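Local coordinates for protein ribosome-binding factor A (Thermus thermophilus, PDB 2DYJ) that assists the late maturation of the 30S ribosomal subunit and is required for efficient processing of 16S rRNA, at residues Asp25-Leu30 and Leu59-Arg64; Gly42-Val47 and Arg84-Pro89; Ala6-Gln11 and Val36-Asp41. All coordinates share one frame; numbering follows the deposited sequence.

Interaction 1. Residues Asp25-Leu30 and Leu59-Arg64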
ATOM      1  N   ASP A  25       9.743   8.462  -6.425  1.00 27.36           N
ATOM      2  CA  ASP A  25       8.842   9.583  -6.686  1.00 27.54           C
ATOM      3  C   ASP A  25       8.874  10.639  -5.564  1.00 24.81           C
ATOM      4  O   ASP A  25       8.594  10.347  -4.391  1.00 18.88           O
ATOM      5  CB  ASP A  25       7.413   9.063  -6.900  1.00 27.74           C
ATOM      6  CG  ASP A  25       6.557  10.033  -7.691  1.00 29.70           C
ATOM      7  OD1 ASP A  25       6.555  11.217  -7.332  1.00 18.86           O
ATOM      8  OD2 ASP A  25       5.887   9.624  -8.667  1.00 35.47           O
ATOM      9  N   PRO A  26       9.228  11.886  -5.908  1.00 25.50           N
ATOM     10  CA  PRO A  26       9.275  12.946  -4.895  1.00 21.87           C
ATOM     11  C   PRO A  26       7.930  13.224  -4.204  1.00 18.53           C
ATOM     12  O   PRO A  26       7.898  13.752  -3.084  1.00 18.59           O
ATOM     13  CB  PRO A  26       9.816  14.155  -5.669  1.00 28.21           C
ATOM     14  CG  PRO A  26       9.558  13.827  -7.112  1.00 28.77           C
ATOM     15  CD  PRO A  26       9.790  12.353  -7.189  1.00 26.55           C
ATOM     16  N   ARG A  27       6.833  12.861  -4.861  1.00 18.35           N
ATOM     17  CA  ARG A  27       5.503  13.049  -4.287  1.00 15.87           C
ATOM     18  C   ARG A  27       5.317  12.139  -3.072  1.00 18.03           C
ATOM     19  O   ARG A  27       4.416  12.343  -2.258  1.00 18.87           O
ATOM     20  CB  ARG A  27       4.433  12.742  -5.334  1.00 18.81           C
ATOM     21  CG  ARG A  27       4.378  13.779  -6.457  1.00 23.96           C
ATOM     22  CD  ARG A  27       3.388  13.393  -7.554  1.00 18.91           C
ATOM     23  NE  ARG A  27       3.836  12.217  -8.303  1.00 17.48           N
ATOM     24  CZ  ARG A  27       3.114  11.631  -9.258  1.00 22.80           C
ATOM     25  NH1 ARG A  27       1.910  12.105  -9.578  1.00 16.10           N
ATOM     26  NH2 ARG A  27       3.593  10.580  -9.904  1.00 19.14           N
ATOM     27  N   LEU A  28       6.194  11.148  -2.936  1.00 13.43           N
ATOM     28  CA  LEU A  28       6.119  10.195  -1.824  1.00 11.40           C
ATOM     29  C   LEU A  28       7.111  10.485  -0.706  1.00 12.20           C
ATOM     30  O   LEU A  28       7.244   9.683   0.224  1.00 19.21           O
ATOM     31  CB  LEU A  28       6.385   8.774  -2.343  1.00 11.55           C
ATOM     32  CG  LEU A  28       5.514   8.297  -3.502  1.00 11.33           C
ATOM     33  CD1 LEU A  28       5.943   6.889  -3.908  1.00 16.91           C
ATOM     34  CD2 LEU A  28       4.049   8.312  -3.096  1.00 17.56           C
ATOM     35  N   PHE A  29       7.822  11.602  -0.783  1.00 16.04           N
ATOM     36  CA  PHE A  29       8.808  11.911   0.260  1.00 15.60           C
ATOM     37  C   PHE A  29       8.113  12.064   1.623  1.00 20.11           C
ATOM     38  O   PHE A  29       7.123  12.783   1.748  1.00 13.70           O
ATOM     39  CB  PHE A  29       9.587  13.185  -0.104  1.00 18.81           C
ATOM     40  CG  PHE A  29      10.622  13.580   0.923  1.00 27.96           C
ATOM     41  CD1 PHE A  29      11.508  12.635   1.442  1.00 32.11           C
ATOM     42  CD2 PHE A  29      10.698  14.890   1.387  1.00 34.11           C
ATOM     43  CE1 PHE A  29      12.455  12.989   2.411  1.00 38.46           C
ATOM     44  CE2 PHE A  29      11.643  15.256   2.359  1.00 26.69           C
ATOM     45  CZ  PHE A  29      12.519  14.306   2.870  1.00 32.14           C
ATOM     46  N   LEU A  30       8.629  11.352   2.623  1.00 16.53           N
ATOM     47  CA  LEU A  30       8.106  11.360   3.988  1.00 16.86           C
ATOM     48  C   LEU A  30       6.728  10.735   4.167  1.00 20.06           C
ATOM     49  O   LEU A  30       6.132  10.830   5.246  1.00 18.33           O
ATOM     50  CB  LEU A  30       8.079  12.780   4.551  1.00 17.72           C
ATOM     51  CG  LEU A  30       9.446  13.460   4.605  1.00 20.71           C
ATOM     52  CD1 LEU A  30       9.316  14.785   5.367  1.00 19.67           C
ATOM     53  CD2 LEU A  30      10.449  12.532   5.289  1.00 22.15           C
ATOM     54  N   LEU A  59      -1.298  10.207  -3.586  1.00 14.38           N
ATOM     55  CA  LEU A  59      -2.202   9.120  -3.933  1.00 11.80           C
ATOM     56  C   LEU A  59      -2.079   8.797  -5.416  1.00 13.75           C
ATOM     57  O   LEU A  59      -2.173   7.639  -5.800  1.00 12.81           O
ATOM     58  CB  LEU A  59      -3.657   9.482  -3.565  1.00 15.09           C
ATOM     59  CG  LEU A  59      -3.917   9.697  -2.064  1.00 21.90           C
ATOM     60  CD1 LEU A  59      -5.365  10.114  -1.848  1.00 20.01           C
ATOM     61  CD2 LEU A  59      -3.631   8.422  -1.288  1.00 19.10           C
ATOM     62  N   ARG A  60      -1.825   9.805  -6.249  1.00 15.26           N
ATOM     63  CA  ARG A  60      -1.712   9.533  -7.686  1.00 17.67           C
ATOM     64  C   ARG A  60      -0.427   8.797  -7.976  1.00 16.03           C
ATOM     65  O   ARG A  60      -0.390   7.921  -8.843  1.00 16.73           O
ATOM     66  CB  ARG A  60      -1.733  10.821  -8.509  1.00 18.04           C
ATOM     67  CG  ARG A  60      -3.119  11.371  -8.747  1.00 25.76           C
ATOM     68  CD  ARG A  60      -3.072  12.411  -9.868  1.00 29.41           C
ATOM     69  NE  ARG A  60      -2.373  13.624  -9.457  1.00 28.65           N
ATOM     70  CZ  ARG A  60      -2.933  14.608  -8.764  1.00 27.61           C
ATOM     71  NH1 ARG A  60      -4.210  14.527  -8.400  1.00 31.41           N
ATOM     72  NH2 ARG A  60      -2.217  15.680  -8.449  1.00 32.83           N
ATOM     73  N   ALA A  61       0.625   9.171  -7.249  1.00 16.11           N
ATOM     74  CA  ALA A  61       1.937   8.551  -7.408  1.00 16.61           C
ATOM     75  C   ALA A  61       1.890   7.070  -7.048  1.00 18.91           C
ATOM     76  O   ALA A  61       2.485   6.230  -7.740  1.00 15.15           O
ATOM     77  CB  ALA A  61       2.984   9.280  -6.540  1.00 12.51           C
ATOM     78  N   LEU A  62       1.190   6.744  -5.966  1.00 14.59           N
ATOM     79  CA  LEU A  62       1.066   5.346  -5.551  1.00 10.36           C
ATOM     80  C   LEU A  62       0.229   4.591  -6.565  1.00  9.40           C
ATOM     81  O   LEU A  62       0.592   3.494  -7.006  1.00 12.04           O
ATOM     82  CB  LEU A  62       0.410   5.268  -4.173  1.00 12.13           C
ATOM     83  CG  LEU A  62       1.274   5.791  -3.025  1.00 14.78           C
ATOM     84  CD1 LEU A  62       0.389   6.042  -1.777  1.00 14.82           C
ATOM     85  CD2 LEU A  62       2.389   4.762  -2.746  1.00 13.32           C
ATOM     86  N   SER A  63      -0.898   5.181  -6.949  1.00  8.60           N
ATOM     87  CA  SER A  63      -1.783   4.544  -7.927  1.00 11.12           C
ATOM     88  C   SER A  63      -1.013   4.247  -9.223  1.00 14.30           C
ATOM     89  O   SER A  63      -1.177   3.195  -9.841  1.00 14.06           O
ATOM     90  CB  SER A  63      -2.966   5.467  -8.239  1.00 15.13           C
ATOM     91  OG  SER A  63      -3.849   5.519  -7.135  1.00 19.58           O
ATOM     92  N   ARG A  64      -0.170   5.184  -9.634  1.00 14.44           N
ATOM     93  CA  ARG A  64       0.592   4.982 -10.864  1.00 17.91           C
ATOM     94  C   ARG A  64       1.595   3.854 -10.686  1.00 18.41           C
ATOM     95  O   ARG A  64       1.903   3.129 -11.642  1.00 19.34           O
ATOM     96  CB  ARG A  64       1.325   6.259 -11.262  1.00 21.22           C
ATOM     97  CG  ARG A  64       2.139   6.100 -12.540  1.00 32.61           C
ATOM     98  CD  ARG A  64       2.842   7.376 -12.912  1.00 41.13           C
ATOM     99  NE  ARG A  64       3.727   7.188 -14.057  1.00 49.47           N
ATOM    100  CZ  ARG A  64       4.485   8.149 -14.577  1.00 52.35           C
ATOM    101  NH1 ARG A  64       4.463   9.371 -14.055  1.00 46.12           N
ATOM    102  NH2 ARG A  64       5.272   7.884 -15.614  1.00 49.46           N
TER
HETATM  103  O   HOH W   1       4.627   6.628  -9.272  1.00 30.94           O

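Interaction 2. Residues Gly42-Val47 and Arg84-Pro89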
ATOM      1  N   GLY A  42      -9.774 -11.312  -0.135  1.00 18.51           N
ATOM      2  CA  GLY A  42      -8.384 -11.036  -0.446  1.00 17.87           C
ATOM      3  C   GLY A  42      -8.115 -10.432  -1.813  1.00 16.61           C
ATOM      4  O   GLY A  42      -6.963 -10.316  -2.211  1.00 15.05           O
ATOM      5  N   SER A  43      -9.162 -10.035  -2.537  1.00 13.35           N
ATOM      6  CA  SER A  43      -8.985  -9.455  -3.873  1.00 15.24           C
ATOM      7  C   SER A  43      -8.354  -8.080  -3.912  1.00 12.83           C
ATOM      8  O   SER A  43      -7.629  -7.760  -4.846  1.00 11.86           O
ATOM      9  CB  SER A  43     -10.325  -9.359  -4.598  1.00 14.25           C
ATOM     10  OG  SER A  43     -10.821 -10.656  -4.848  1.00 19.67           O
ATOM     11  N   VAL A  44      -8.656  -7.260  -2.913  1.00 10.74           N
ATOM     12  CA  VAL A  44      -8.134  -5.898  -2.873  1.00  8.88           C
ATOM     13  C   VAL A  44      -7.633  -5.515  -1.491  1.00 10.80           C
ATOM     14  O   VAL A  44      -8.252  -5.838  -0.483  1.00 13.49           O
ATOM     15  CB  VAL A  44      -9.235  -4.881  -3.269  1.00 14.45           C
ATOM     16  CG1 VAL A  44      -8.710  -3.436  -3.145  1.00 12.93           C
ATOM     17  CG2 VAL A  44      -9.723  -5.169  -4.676  1.00 12.08           C
ATOM     18  N   LEU A  45      -6.518  -4.796  -1.467  1.00 13.10           N
ATOM     19  CA  LEU A  45      -5.942  -4.310  -0.217  1.00  7.71           C
ATOM     20  C   LEU A  45      -6.084  -2.795  -0.250  1.00  8.69           C
ATOM     21  O   LEU A  45      -5.604  -2.127  -1.181  1.00  9.89           O
ATOM     22  CB  LEU A  45      -4.450  -4.683  -0.114  1.00  9.52           C
ATOM     23  CG  LEU A  45      -3.768  -4.279   1.198  1.00 11.72           C
ATOM     24  CD1 LEU A  45      -4.224  -5.236   2.292  1.00 12.69           C
ATOM     25  CD2 LEU A  45      -2.260  -4.322   1.070  1.00 13.66           C
ATOM     26  N   SER A  46      -6.794  -2.256   0.739  1.00 10.58           N
ATOM     27  CA  SER A  46      -6.952  -0.804   0.860  1.00  9.33           C
ATOM     28  C   SER A  46      -5.765  -0.390   1.702  1.00 13.81           C
ATOM     29  O   SER A  46      -5.531  -0.961   2.769  1.00 12.33           O
ATOM     30  CB  SER A  46      -8.257  -0.457   1.579  1.00 11.33           C
ATOM     31  OG  SER A  46      -9.364  -0.814   0.775  1.00 14.45           O
ATOM     32  N   VAL A  47      -5.029   0.608   1.225  1.00  9.92           N
ATOM     33  CA  VAL A  47      -3.809   1.086   1.877  1.00 11.39           C
ATOM     34  C   VAL A  47      -4.016   2.533   2.275  1.00  8.21           C
ATOM     35  O   VAL A  47      -4.216   3.384   1.422  1.00 11.94           O
ATOM     36  CB  VAL A  47      -2.624   0.996   0.887  1.00 12.01           C
ATOM     37  CG1 VAL A  47      -1.321   1.388   1.587  1.00 12.96           C
ATOM     38  CG2 VAL A  47      -2.525  -0.433   0.297  1.00 12.29           C
ATOM     39  N   ARG A  84      -4.936  -6.481  -5.388  1.00 11.53           N
ATOM     40  CA  ARG A  84      -4.603  -5.269  -6.118  1.00 15.09           C
ATOM     41  C   ARG A  84      -4.690  -4.205  -5.047  1.00 14.63           C
ATOM     42  O   ARG A  84      -5.339  -4.423  -4.031  1.00 14.95           O
ATOM     43  CB  ARG A  84      -5.594  -5.005  -7.254  1.00 12.74           C
ATOM     44  CG  ARG A  84      -5.621  -6.135  -8.283  1.00 15.35           C
ATOM     45  CD  ARG A  84      -4.214  -6.671  -8.603  1.00 11.03           C
ATOM     46  NE  ARG A  84      -3.318  -5.648  -9.148  1.00 10.84           N
ATOM     47  CZ  ARG A  84      -2.246  -5.941  -9.894  1.00 23.80           C
ATOM     48  NH1 ARG A  84      -1.962  -7.211 -10.164  1.00 18.82           N
ATOM     49  NH2 ARG A  84      -1.457  -4.983 -10.373  1.00 16.96           N
ATOM     50  N   LEU A  85      -4.044  -3.062  -5.259  1.00 13.88           N
ATOM     51  CA  LEU A  85      -4.003  -2.018  -4.236  1.00 11.23           C
ATOM     52  C   LEU A  85      -4.856  -0.790  -4.500  1.00 11.69           C
ATOM     53  O   LEU A  85      -4.884  -0.284  -5.616  1.00  9.35           O
ATOM     54  CB  LEU A  85      -2.560  -1.557  -4.059  1.00  9.61           C
ATOM     55  CG  LEU A  85      -1.574  -2.742  -4.017  1.00 15.22           C
ATOM     56  CD1 LEU A  85      -0.105  -2.250  -4.089  1.00 13.80           C
ATOM     57  CD2 LEU A  85      -1.811  -3.511  -2.719  1.00 11.19           C
ATOM     58  N   GLU A  86      -5.530  -0.313  -3.453  1.00 10.27           N
ATOM     59  CA  GLU A  86      -6.341   0.893  -3.544  1.00 11.51           C
ATOM     60  C   GLU A  86      -5.711   1.841  -2.523  1.00 11.53           C
ATOM     61  O   GLU A  86      -5.542   1.465  -1.364  1.00 12.26           O
ATOM     62  CB  GLU A  86      -7.785   0.580  -3.156  1.00 15.95           C
ATOM     63  CG  GLU A  86      -8.679   1.800  -3.130  1.00 17.15           C
ATOM     64  CD  GLU A  86     -10.023   1.518  -2.483  1.00 22.51           C
ATOM     65  OE1 GLU A  86     -10.117   0.552  -1.693  1.00 17.18           O
ATOM     66  OE2 GLU A  86     -10.976   2.280  -2.752  1.00 21.79           O
ATOM     67  N   PHE A  87      -5.351   3.056  -2.941  1.00 10.41           N
ATOM     68  CA  PHE A  87      -4.710   3.979  -2.012  1.00 10.40           C
ATOM     69  C   PHE A  87      -5.666   5.055  -1.537  1.00 12.69           C
ATOM     70  O   PHE A  87      -6.295   5.739  -2.345  1.00 10.43           O
ATOM     71  CB  PHE A  87      -3.493   4.589  -2.676  1.00 12.75           C
ATOM     72  CG  PHE A  87      -2.481   3.550  -3.084  1.00  9.51           C
ATOM     73  CD1 PHE A  87      -1.595   3.031  -2.154  1.00  8.10           C
ATOM     74  CD2 PHE A  87      -2.449   3.073  -4.399  1.00 11.53           C
ATOM     75  CE1 PHE A  87      -0.666   2.031  -2.526  1.00 13.86           C
ATOM     76  CE2 PHE A  87      -1.527   2.076  -4.785  1.00  9.25           C
ATOM     77  CZ  PHE A  87      -0.639   1.562  -3.842  1.00 14.16           C
ATOM     78  N   LEU A  88      -5.748   5.197  -0.217  1.00 12.06           N
ATOM     79  CA  LEU A  88      -6.655   6.161   0.404  1.00 10.70           C
ATOM     80  C   LEU A  88      -5.953   7.019   1.448  1.00 11.93           C
ATOM     81  O   LEU A  88      -4.913   6.651   1.982  1.00 13.26           O
ATOM     82  CB  LEU A  88      -7.808   5.405   1.089  1.00 12.46           C
ATOM     83  CG  LEU A  88      -8.635   4.481   0.173  1.00 13.78           C
ATOM     84  CD1 LEU A  88      -9.473   3.512   0.985  1.00 22.60           C
ATOM     85  CD2 LEU A  88      -9.533   5.335  -0.718  1.00 24.16           C
ATOM     86  N   PRO A  89      -6.525   8.193   1.754  1.00 17.36           N
ATOM     87  CA  PRO A  89      -5.934   9.084   2.758  1.00 17.82           C
ATOM     88  C   PRO A  89      -6.089   8.428   4.140  1.00 16.44           C
ATOM     89  O   PRO A  89      -7.039   7.657   4.354  1.00 16.16           O
ATOM     90  CB  PRO A  89      -6.766  10.354   2.618  1.00 20.12           C
ATOM     91  CG  PRO A  89      -8.111   9.821   2.200  1.00 23.66           C
ATOM     92  CD  PRO A  89      -7.729   8.791   1.156  1.00 18.38           C
TER

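Interaction 3. Residues Ala6-Gln11 and Val36-Asp41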
ATOM      1  N   ALA A   6      -5.869 -10.561  10.102  1.00 25.79           N
ATOM      2  CA  ALA A   6      -5.055  -9.587  10.814  1.00 29.20           C
ATOM      3  C   ALA A   6      -3.560  -9.845  10.653  1.00 26.28           C
ATOM      4  O   ALA A   6      -2.776  -8.903  10.536  1.00 28.17           O
ATOM      5  CB  ALA A   6      -5.434  -9.572  12.293  1.00 31.81           C
ATOM      6  N   HIS A   7      -3.149 -11.108  10.647  1.00 22.74           N
ATOM      7  CA  HIS A   7      -1.725 -11.402  10.490  1.00 26.92           C
ATOM      8  C   HIS A   7      -1.214 -11.143   9.074  1.00 27.40           C
ATOM      9  O   HIS A   7      -0.083 -10.680   8.884  1.00 24.01           O
ATOM     10  CB  HIS A   7      -1.410 -12.853  10.868  1.00 30.54           C
ATOM     11  CG  HIS A   7       0.026 -13.219  10.659  1.00 39.51           C
ATOM     12  ND1 HIS A   7       1.051 -12.653  11.389  1.00 39.80           N
ATOM     13  CD2 HIS A   7       0.617 -14.034   9.752  1.00 41.19           C
ATOM     14  CE1 HIS A   7       2.208 -13.101  10.940  1.00 42.59           C
ATOM     15  NE2 HIS A   7       1.974 -13.940   9.946  1.00 41.19           N
ATOM     16  N   LEU A   8      -2.030 -11.446   8.069  1.00 24.13           N
ATOM     17  CA  LEU A   8      -1.585 -11.209   6.702  1.00 21.15           C
ATOM     18  C   LEU A   8      -1.517  -9.698   6.463  1.00 14.83           C
ATOM     19  O   LEU A   8      -0.617  -9.200   5.773  1.00 19.13           O
ATOM     20  CB  LEU A   8      -2.544 -11.869   5.689  1.00 15.61           C
ATOM     21  CG  LEU A   8      -2.146 -11.621   4.223  1.00 18.70           C
ATOM     22  CD1 LEU A   8      -0.817 -12.297   3.925  1.00 20.67           C
ATOM     23  CD2 LEU A   8      -3.228 -12.132   3.283  1.00 13.92           C
ATOM     24  N   GLU A   9      -2.455  -8.959   7.051  1.00 15.14           N
ATOM     25  CA  GLU A   9      -2.472  -7.519   6.864  1.00 15.65           C
ATOM     26  C   GLU A   9      -1.237  -6.882   7.470  1.00 21.82           C
ATOM     27  O   GLU A   9      -0.693  -5.960   6.896  1.00 18.22           O
ATOM     28  CB  GLU A   9      -3.752  -6.911   7.453  1.00 17.21           C
ATOM     29  CG  GLU A   9      -4.992  -7.378   6.719  1.00 13.30           C
ATOM     30  CD  GLU A   9      -6.278  -6.851   7.315  1.00 21.37           C
ATOM     31  OE1 GLU A   9      -6.312  -6.620   8.537  1.00 17.55           O
ATOM     32  OE2 GLU A   9      -7.265  -6.693   6.563  1.00 17.41           O
ATOM     33  N   ALA A  10      -0.783  -7.379   8.624  1.00 21.37           N
ATOM     34  CA  ALA A  10       0.423  -6.837   9.238  1.00 19.92           C
ATOM     35  C   ALA A  10       1.644  -7.084   8.332  1.00 21.20           C
ATOM     36  O   ALA A  10       2.491  -6.200   8.156  1.00 20.17           O
ATOM     37  CB  ALA A  10       0.644  -7.471  10.609  1.00 25.93           C
ATOM     38  N   GLN A  11       1.742  -8.276   7.747  1.00 18.35           N
ATOM     39  CA  GLN A  11       2.862  -8.570   6.863  1.00 23.96           C
ATOM     40  C   GLN A  11       2.828  -7.674   5.619  1.00 21.63           C
ATOM     41  O   GLN A  11       3.858  -7.157   5.186  1.00 21.26           O
ATOM     42  CB  GLN A  11       2.843 -10.040   6.411  1.00 30.48           C
ATOM     43  CG  GLN A  11       2.980 -11.068   7.526  1.00 35.84           C
ATOM     44  CD  GLN A  11       3.075 -12.501   6.998  1.00 46.04           C
ATOM     45  OE1 GLN A  11       3.293 -13.447   7.762  1.00 47.85           O
ATOM     46  NE2 GLN A  11       2.913 -12.664   5.687  1.00 42.71           N
ATOM     47  N   VAL A  36      -3.627  -0.950   6.593  1.00 16.50           N
ATOM     48  CA  VAL A  36      -4.112  -1.608   5.382  1.00 13.95           C
ATOM     49  C   VAL A  36      -5.263  -2.483   5.825  1.00 20.23           C
ATOM     50  O   VAL A  36      -5.329  -2.900   6.985  1.00 22.72           O
ATOM     51  CB  VAL A  36      -3.032  -2.488   4.688  1.00 11.13           C
ATOM     52  CG1 VAL A  36      -1.792  -1.642   4.404  1.00 15.17           C
ATOM     53  CG2 VAL A  36      -2.675  -3.706   5.553  1.00 22.34           C
ATOM     54  N   ARG A  37      -6.183  -2.746   4.909  1.00 18.01           N
ATOM     55  CA  ARG A  37      -7.323  -3.599   5.205  1.00 14.58           C
ATOM     56  C   ARG A  37      -7.584  -4.408   3.944  1.00 15.16           C
ATOM     57  O   ARG A  37      -7.747  -3.844   2.864  1.00 12.23           O
ATOM     58  CB  ARG A  37      -8.536  -2.742   5.557  1.00 17.77           C
ATOM     59  CG  ARG A  37      -9.793  -3.540   5.864  1.00 31.34           C
ATOM     60  CD  ARG A  37     -11.003  -2.614   5.903  1.00 40.41           C
ATOM     61  NE  ARG A  37     -11.158  -1.908   4.630  1.00 48.61           N
ATOM     62  CZ  ARG A  37     -12.056  -0.954   4.404  1.00 54.18           C
ATOM     63  NH1 ARG A  37     -12.891  -0.582   5.369  1.00 53.29           N
ATOM     64  NH2 ARG A  37     -12.116  -0.371   3.210  1.00 56.93           N
ATOM     65  N   LEU A  38      -7.592  -5.728   4.079  1.00 15.33           N
ATOM     66  CA  LEU A  38      -7.818  -6.612   2.935  1.00 16.41           C
ATOM     67  C   LEU A  38      -9.306  -6.907   2.795  1.00 18.91           C
ATOM     68  O   LEU A  38     -10.009  -7.031   3.802  1.00 14.74           O
ATOM     69  CB  LEU A  38      -7.038  -7.916   3.148  1.00 27.88           C
ATOM     70  CG  LEU A  38      -6.684  -8.813   1.962  1.00 28.57           C
ATOM     71  CD1 LEU A  38      -5.895  -8.042   0.927  1.00 27.30           C
ATOM     72  CD2 LEU A  38      -5.873 -10.006   2.471  1.00 33.27           C
ATOM     73  N   SER A  39      -9.794  -6.997   1.557  1.00 15.95           N
ATOM     74  CA  SER A  39     -11.200  -7.316   1.327  1.00 19.51           C
ATOM     75  C   SER A  39     -11.464  -8.751   1.794  1.00 20.59           C
ATOM     76  O   SER A  39     -10.541  -9.567   1.897  1.00 19.71           O
ATOM     77  CB  SER A  39     -11.566  -7.156  -0.169  1.00 15.01           C
ATOM     78  OG  SER A  39     -10.756  -7.962  -1.016  1.00 17.32           O
ATOM     79  N   LYS A  40     -12.726  -9.048   2.083  1.00 21.55           N
ATOM     80  CA  LYS A  40     -13.140 -10.369   2.567  1.00 23.64           C
ATOM     81  C   LYS A  40     -12.488 -11.543   1.844  1.00 22.82           C
ATOM     82  O   LYS A  40     -12.047 -12.503   2.472  1.00 25.15           O
ATOM     83  CB  LYS A  40     -14.663 -10.514   2.445  1.00 29.45           C
ATOM     84  CG  LYS A  40     -15.461  -9.394   3.091  1.00 42.42           C
ATOM     85  CD  LYS A  40     -16.929  -9.467   2.669  1.00 52.83           C
ATOM     86  CE  LYS A  40     -17.739  -8.304   3.227  1.00 54.09           C
ATOM     87  NZ  LYS A  40     -19.140  -8.307   2.708  1.00 60.06           N
ATOM     88  N   ASP A  41     -12.420 -11.455   0.522  1.00 22.44           N
ATOM     89  CA  ASP A  41     -11.865 -12.526  -0.292  1.00 18.68           C
ATOM     90  C   ASP A  41     -10.410 -12.341  -0.689  1.00 21.14           C
ATOM     91  O   ASP A  41      -9.882 -13.110  -1.495  1.00 18.75           O
ATOM     92  CB  ASP A  41     -12.728 -12.675  -1.549  1.00 27.98           C
ATOM     93  CG  ASP A  41     -12.675 -11.437  -2.445  1.00 35.77           C
ATOM     94  OD1 ASP A  41     -12.387 -10.313  -1.947  1.00 25.20           O
ATOM     95  OD2 ASP A  41     -12.934 -11.591  -3.654  1.00 46.67           O
TER

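Interaction 1. Residues Asp25-Leu30 and Leu59-Arg64
A loop-to-helix contact centres on A61, whose methyl group meets D25, R27 and L28. These three come from the connection between helix 5-21 and strand 32-38, and A61 lies on helix 55-64. The R27 guanidinium lies flat against the alanine: A61 CB stands 3.3 Å above its plane, shifted toward the rim, and R27 NE is 3.5 Å from A61 CB. No direct hydrogen bond joins the two segments.

Two bonds to D25 hold the guanidinium in this orientation. R27 grips the carboxylate side-on, with R27 NE to D25 OD1 at 3.1 Å and nearly straight (170°), and with a salt bridge from R27 NH2 to D25 OD2 at 2.8 Å. The arginine chain bends at chi3 (-68°), which places NE within this grip. D25 OD1 also accepts from the backbone, R27 N to D25 OD1 being 3.0 Å, which makes an Asx turn at the start of the short 3-10 segment 26-28. In the KH-domain fold of RbfA, this turn precedes the first strand and rests on the first of the two successive helices, 55-64 and 66-74. A water donates to A61 O at 2.7 Å and, weakly, to D25 OD2, bridging the segments.

L28 supplies the apolar, buried part. Its CD2 touches A61 CB at 3.7 Å and meets L62 CG just as closely, the two leucine chains crossing obliquely; L28 also reaches L23, and L62 continues to F87.

The outer part of the contact is basic. R27 NH2 and R64 NH1 are 4.4 Å apart, and R60 also brings its positive group near R27 NH1; the D25 carboxylate, salt-bridged to R27, would be expected to offset part of this repulsion.

Interaction 2. Residues Gly42-Val47 and Arg84-Pro89
L45 and L85 lie side by side and point the same way, with L45 CB 3.9 Å from L85 CD2; V47 and F87 repeat the arrangement two residues along, V47 CB being 3.8 Å from F87 CD1. These four side chains share one face of the sheet, which L12 and L16 of helix 5-21 and L62 of helix 55-64 help to cover. On the other face E86 is extended, its CG anti to the backbone N (chi1 176°), and S46 OG donates to E86 OE1 at 2.9 Å, nearly along the C-O axis of that oxygen. V44 CG1 passes E86 CB at 4.1 Å. An alanine in place of E86 would probably leave the buried S46 hydroxyl without this acceptor, though the touch of V44 on CB would remain. R84 turns its guanidinium to a salt bridge with E66. Between the two faces, strands 44-47 and 84-89 run parallel, 23° apart in direction, bonded alternately: L45 N to R84 O and V47 N to E86 O are both 2.8 Å, while E86 N and L88 N return to L45 O and V47 O. The chain reaches strand 84-89 through helices 55-64 and 66-74, the beta-alpha-alpha-beta connection between parallel neighbours characteristic of the type II KH fold.

Interaction 3. Residues Ala6-Gln11 and Val36-Asp41
The one hydrogen bond across this contact runs from L38 N to E9 OE2, 2.7 Å long and almost straight (175°). The amide meets the oxygen on its anti side, 28° out of the carboxylate plane. E9 is extended beyond CG, and this carries the carboxylate from the helix to the strand backbone, where OE2 also lies 3.4 Å from R37 CA. The same oxygen forms a salt bridge with K5, so an ammonium group and a backbone amide both draw on it, which would be expected to favour the ionised carboxylate.

Van der Waals contacts lie on both sides of this bond along the strand. V36 holds its CG2 between the backbone N and the carbonyl carbon, and that methyl approaches E9 O to 3.3 Å and E9 CB to 3.9 Å. Two residues on, L38 CD2 meets L8 CD2 methyl to methyl at 3.5 Å, tighter than usual carbon contact.

Polar bonds within the turn fix the end of segment 36-41. S39 OG donates to D41 OD1 at 3.0 Å and also bonds V44 N, while D41 OD2 takes S43 OG, tying the turn to the start of the next strand.

The axes of helix piece 6-11 and strand piece 36-38 come within 8.2 Å, with 134° between their directions. Strand 32-38 is an outermost strand of the sheet, paired with strand 44-50; on its other side a helix carboxylate serves L38 N where a further strand would supply a carbonyl. The arrangement joins the N-terminal helix to the edge strand of the alpha-beta-beta start of a type II KH domain.

Interactions 2 and 3 share the sheet and have centres 10 Å apart: V44 O to S39 N and S46 N to R37 O, each 2.8 Å and probably hydrogen bonds, join strands 44-50 and 32-38. The centre of interaction 1 is 15 Å from that of interaction 2, yet the two touch where F87 CE2 comes within 3.4 Å of L62 O and L59 packs on the strand backbone. Interactions 1 and 3 do not touch; their nearest atoms are about 10 Å apart, and the two contacts lie on opposite sides of the chain centre. Interaction 2 therefore sits between them, its strands 44-50 and 84-89 linking the edge strand to helix 55-64 within one KH domain.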